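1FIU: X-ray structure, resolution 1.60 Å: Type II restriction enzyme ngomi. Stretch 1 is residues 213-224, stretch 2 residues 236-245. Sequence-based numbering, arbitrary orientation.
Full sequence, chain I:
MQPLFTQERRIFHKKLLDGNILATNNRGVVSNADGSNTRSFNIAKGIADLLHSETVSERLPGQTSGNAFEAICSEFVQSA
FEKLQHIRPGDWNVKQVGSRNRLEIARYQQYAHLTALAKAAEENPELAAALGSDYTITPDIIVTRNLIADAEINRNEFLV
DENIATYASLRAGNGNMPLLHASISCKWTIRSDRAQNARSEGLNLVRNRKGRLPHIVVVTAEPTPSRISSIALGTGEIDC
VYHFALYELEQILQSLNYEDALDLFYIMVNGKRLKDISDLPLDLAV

Stretch 1 (213-224) LPHIVVVTAEPT
Stretch 2 (236-245) GEIDCVYHFA

Residues 215-220 form a strand, and a second strand ending at His243 runs beside it in parallel. Their N-to-C directions differ by 25°, and the axes approach to 4.7 Å. Val218 pairs with Val241, Val219 with Tyr242 and Thr220 with His243, at CA-CA distances of 4.8, 4.7 and 5.2 Å. Phi/psi values are extended, for example -129/137 at Val218 and -124/129 at Tyr242.

Backbone hydrogen bonds follow the parallel pattern, in which alternate residues of stretch 1 both donate and accept. Asp239 N donates to Ile216 O at 2.8 Å, Tyr242 N to Val218 O at 2.8 Å, and Phe244 N to Thr220 O at 2.9 Å. In return Thr220 N donates to Tyr242 O at 3.0 Å. The bond from Val218 N to Cys240 O is weak, at 3.3 Å.

Side chains extend the ladder at both ends. Asp239 is m, with chi2 -4°, and points toward stretch 1. Its OD2 accepts from Ile216 N at 2.9 Å, so a carboxylate takes the place of a backbone carbonyl. Water 1 bridges the two stretches, 3.0 Å from Asp239 OD2 and 2.9 Å from Pro214 O. At the other end His243 is t, with chi2 -95°. This brings NE2 within 2.8 Å of Glu222 O, to which it donates. Glu222 N in turn donates to Thr220 OG1 at 3.1 Å.

Apolar contacts lie on both sheet faces. Val218 (t) and Val241 (t) share one face, with CB of Val218 4.1 Å from CG2 of Val241. Val217 (m), Val219 (t) and Tyr242 (m, chi2 77°) share the other. There Val217 CG1 lies 3.7 Å from Tyr242 CE1. Ile216 (m, t) places CG2 4.1 Å from CD1 of Ile238 (m, m).

Past the strands, Ala221 CB sits over the Phe244 ring face, 3.7 Å from the centroid, a CH-pi contact. Phe244 chi1 is 94°, between wells.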

# COMPACT_ATOMS: atom_id res chain seq x y z
N LEU I 213 -1.69 7.86 12.82
CA LEU I 213 -2.15 8.53 11.62
C LEU I 213 -3.18 9.58 11.98
O LEU I 213 -4.03 9.34 12.84
CB LEU I 213 -2.84 7.51 10.72
CG LEU I 213 -3.21 8.00 9.30
CD1 LEU I 213 -1.95 8.24 8.49
CD2 LEU I 213 -4.05 6.92 8.62
N PRO I 214 -3.09 10.77 11.37
CA PRO I 214 -4.08 11.84 11.63
C PRO I 214 -5.42 11.39 11.04
O PRO I 214 -5.50 10.45 10.27
CB PRO I 214 -3.60 13.01 10.77
CG PRO I 214 -2.11 12.75 10.55
CD PRO I 214 -2.00 11.22 10.48
N HIS I 215 -6.49 12.08 11.44
CA HIS I 215 -7.77 11.87 10.78
C HIS I 215 -7.49 12.30 9.32
O HIS I 215 -6.75 13.25 9.07
CB HIS I 215 -8.83 12.83 11.34
CG HIS I 215 -9.37 12.42 12.67
ND1 HIS I 215 -8.84 12.84 13.87
CD2 HIS I 215 -10.41 11.61 12.97
CE1 HIS I 215 -9.55 12.32 14.86
NE2 HIS I 215 -10.51 11.57 14.34
N ILE I 216 -8.08 11.60 8.34
CA ILE I 216 -7.93 11.94 6.92
C ILE I 216 -9.36 11.95 6.39
O ILE I 216 -9.98 10.87 6.24
CB ILE I 216 -7.07 10.90 6.15
CG1 ILE I 216 -5.65 10.82 6.75
CG2 ILE I 216 -6.95 11.31 4.67
CD1 ILE I 216 -4.78 9.76 6.14
N VAL I 217 -9.89 13.14 6.13
CA VAL I 217 -11.29 13.24 5.67
C VAL I 217 -11.42 14.19 4.50
O VAL I 217 -10.52 14.95 4.19
CB VAL I 217 -12.20 13.74 6.81
CG1 VAL I 217 -12.12 12.77 8.01
CG2 VAL I 217 -11.76 15.18 7.23
N VAL I 218 -12.57 14.12 3.83
CA VAL I 218 -12.84 14.99 2.69
C VAL I 218 -14.20 15.63 2.93
O VAL I 218 -15.12 14.96 3.37
CB VAL I 218 -12.93 14.21 1.37
CG1 VAL I 218 -13.28 15.15 0.24
CG2 VAL I 218 -11.61 13.49 1.09
N VAL I 219 -14.31 16.94 2.68
CA VAL I 219 -15.61 17.63 2.82
C VAL I 219 -15.94 18.14 1.41
O VAL I 219 -15.09 18.69 0.74
CB VAL I 219 -15.51 18.85 3.77
CG1 VAL I 219 -16.87 19.62 3.78
CG2 VAL I 219 -15.17 18.36 5.19
N THR I 220 -17.18 17.95 0.97
CA THR I 220 -17.52 18.36 -0.39
C THR I 220 -18.93 18.95 -0.51
O THR I 220 -19.81 18.65 0.30
CB THR I 220 -17.39 17.12 -1.35
OG1 THR I 220 -17.51 17.55 -2.71
CG2 THR I 220 -18.47 16.07 -1.05
N ALA I 221 -19.12 19.79 -1.53
CA ALA I 221 -20.44 20.34 -1.79
C ALA I 221 -20.95 19.77 -3.11
O ALA I 221 -21.93 20.25 -3.66
CB ALA I 221 -20.41 21.86 -1.84
N GLU I 222 -20.29 18.72 -3.61
CA GLU I 222 -20.74 18.08 -4.87
C GLU I 222 -22.18 17.58 -4.70
O GLU I 222 -22.49 16.84 -3.76
CB GLU I 222 -19.79 16.92 -5.23
CG GLU I 222 -20.34 16.01 -6.36
CD GLU I 222 -20.64 16.78 -7.63
OE1 GLU I 222 -21.62 16.41 -8.32
OE2 GLU I 222 -19.89 17.73 -7.97
N PRO I 223 -23.09 17.94 -5.63
CA PRO I 223 -24.47 17.47 -5.45
C PRO I 223 -24.81 16.03 -5.84
O PRO I 223 -25.75 15.45 -5.29
CB PRO I 223 -25.28 18.49 -6.28
CG PRO I 223 -24.36 18.81 -7.40
CD PRO I 223 -23.00 18.97 -6.69
N THR I 224 -24.05 15.45 -6.75
CA THR I 224 -24.40 14.10 -7.20
C THR I 224 -23.76 12.91 -6.49
O THR I 224 -22.55 12.88 -6.29
CB THR I 224 -24.15 13.93 -8.72
OG1 THR I 224 -22.75 14.00 -9.02
CG2 THR I 224 -24.89 15.01 -9.50
N GLY I 236 -9.06 2.59 2.88
CA GLY I 236 -7.60 2.55 2.90
C GLY I 236 -6.87 3.88 2.82
O GLY I 236 -5.75 4.03 3.33
N GLU I 237 -7.50 4.85 2.16
CA GLU I 237 -6.89 6.18 2.01
C GLU I 237 -7.63 7.27 2.78
O GLU I 237 -7.02 8.05 3.50
CB GLU I 237 -6.89 6.59 0.53
CG GLU I 237 -6.21 5.65 -0.44
CD GLU I 237 -7.14 4.66 -1.13
OE1 GLU I 237 -8.38 4.88 -1.24
OE2 GLU I 237 -6.61 3.63 -1.58
N ILE I 238 -8.95 7.28 2.61
CA ILE I 238 -9.86 8.25 3.18
C ILE I 238 -10.69 7.65 4.31
O ILE I 238 -11.38 6.62 4.12
CB ILE I 238 -10.81 8.78 2.06
CG1 ILE I 238 -9.98 9.33 0.89
CG2 ILE I 238 -11.78 9.83 2.60
CD1 ILE I 238 -8.99 10.37 1.25
N ASP I 239 -10.66 8.29 5.48
CA ASP I 239 -11.43 7.78 6.62
C ASP I 239 -12.94 7.82 6.36
O ASP I 239 -13.65 6.85 6.64
CB ASP I 239 -11.17 8.60 7.89
CG ASP I 239 -9.72 8.53 8.38
OD1 ASP I 239 -8.91 7.79 7.80
OD2 ASP I 239 -9.43 9.24 9.35
N CYS I 240 -13.41 8.96 5.88
CA CYS I 240 -14.83 9.19 5.62
C CYS I 240 -14.99 10.50 4.85
O CYS I 240 -14.11 11.37 4.90
CB CYS I 240 -15.58 9.29 6.95
SG CYS I 240 -17.42 9.17 6.76
N VAL I 241 -16.10 10.64 4.12
CA VAL I 241 -16.38 11.86 3.37
C VAL I 241 -17.57 12.54 4.05
O VAL I 241 -18.47 11.88 4.56
CB VAL I 241 -16.71 11.53 1.89
CG1 VAL I 241 -17.18 12.77 1.12
CG2 VAL I 241 -15.46 11.00 1.21
N TYR I 242 -17.57 13.87 4.06
CA TYR I 242 -18.64 14.63 4.70
C TYR I 242 -19.26 15.59 3.69
O TYR I 242 -18.54 16.33 3.04
CB TYR I 242 -18.07 15.41 5.89
CG TYR I 242 -17.52 14.48 6.95
CD1 TYR I 242 -16.28 13.85 6.78
CD2 TYR I 242 -18.26 14.19 8.10
CE1 TYR I 242 -15.78 12.94 7.74
CE2 TYR I 242 -17.77 13.28 9.07
CZ TYR I 242 -16.53 12.66 8.87
OH TYR I 242 -16.08 11.76 9.82
N HIS I 243 -20.59 15.55 3.57
CA HIS I 243 -21.30 16.39 2.61
C HIS I 243 -21.76 17.68 3.28
O HIS I 243 -22.25 17.67 4.42
CB HIS I 243 -22.53 15.62 2.05
CG HIS I 243 -23.12 16.25 0.82
ND1 HIS I 243 -24.18 17.13 0.87
CD2 HIS I 243 -22.73 16.20 -0.47
CE1 HIS I 243 -24.42 17.59 -0.35
NE2 HIS I 243 -23.56 17.04 -1.18
N PHE I 244 -21.64 18.79 2.55
CA PHE I 244 -22.01 20.09 3.09
C PHE I 244 -23.49 20.27 3.41
O PHE I 244 -23.85 21.15 4.18
CB PHE I 244 -21.54 21.22 2.14
CG PHE I 244 -22.58 21.68 1.14
CD1 PHE I 244 -23.01 23.01 1.13
CD2 PHE I 244 -23.11 20.80 0.19
CE1 PHE I 244 -23.92 23.46 0.18
CE2 PHE I 244 -24.03 21.25 -0.77
CZ PHE I 244 -24.43 22.58 -0.77
N ALA I 245 -24.34 19.40 2.85
CA ALA I 245 -25.78 19.51 3.10
C ALA I 245 -26.42 18.15 2.89
O ALA I 245 -27.27 17.95 2.02
CB ALA I 245 -26.38 20.55 2.14
O HOH W 1 -6.87 7.88 10.12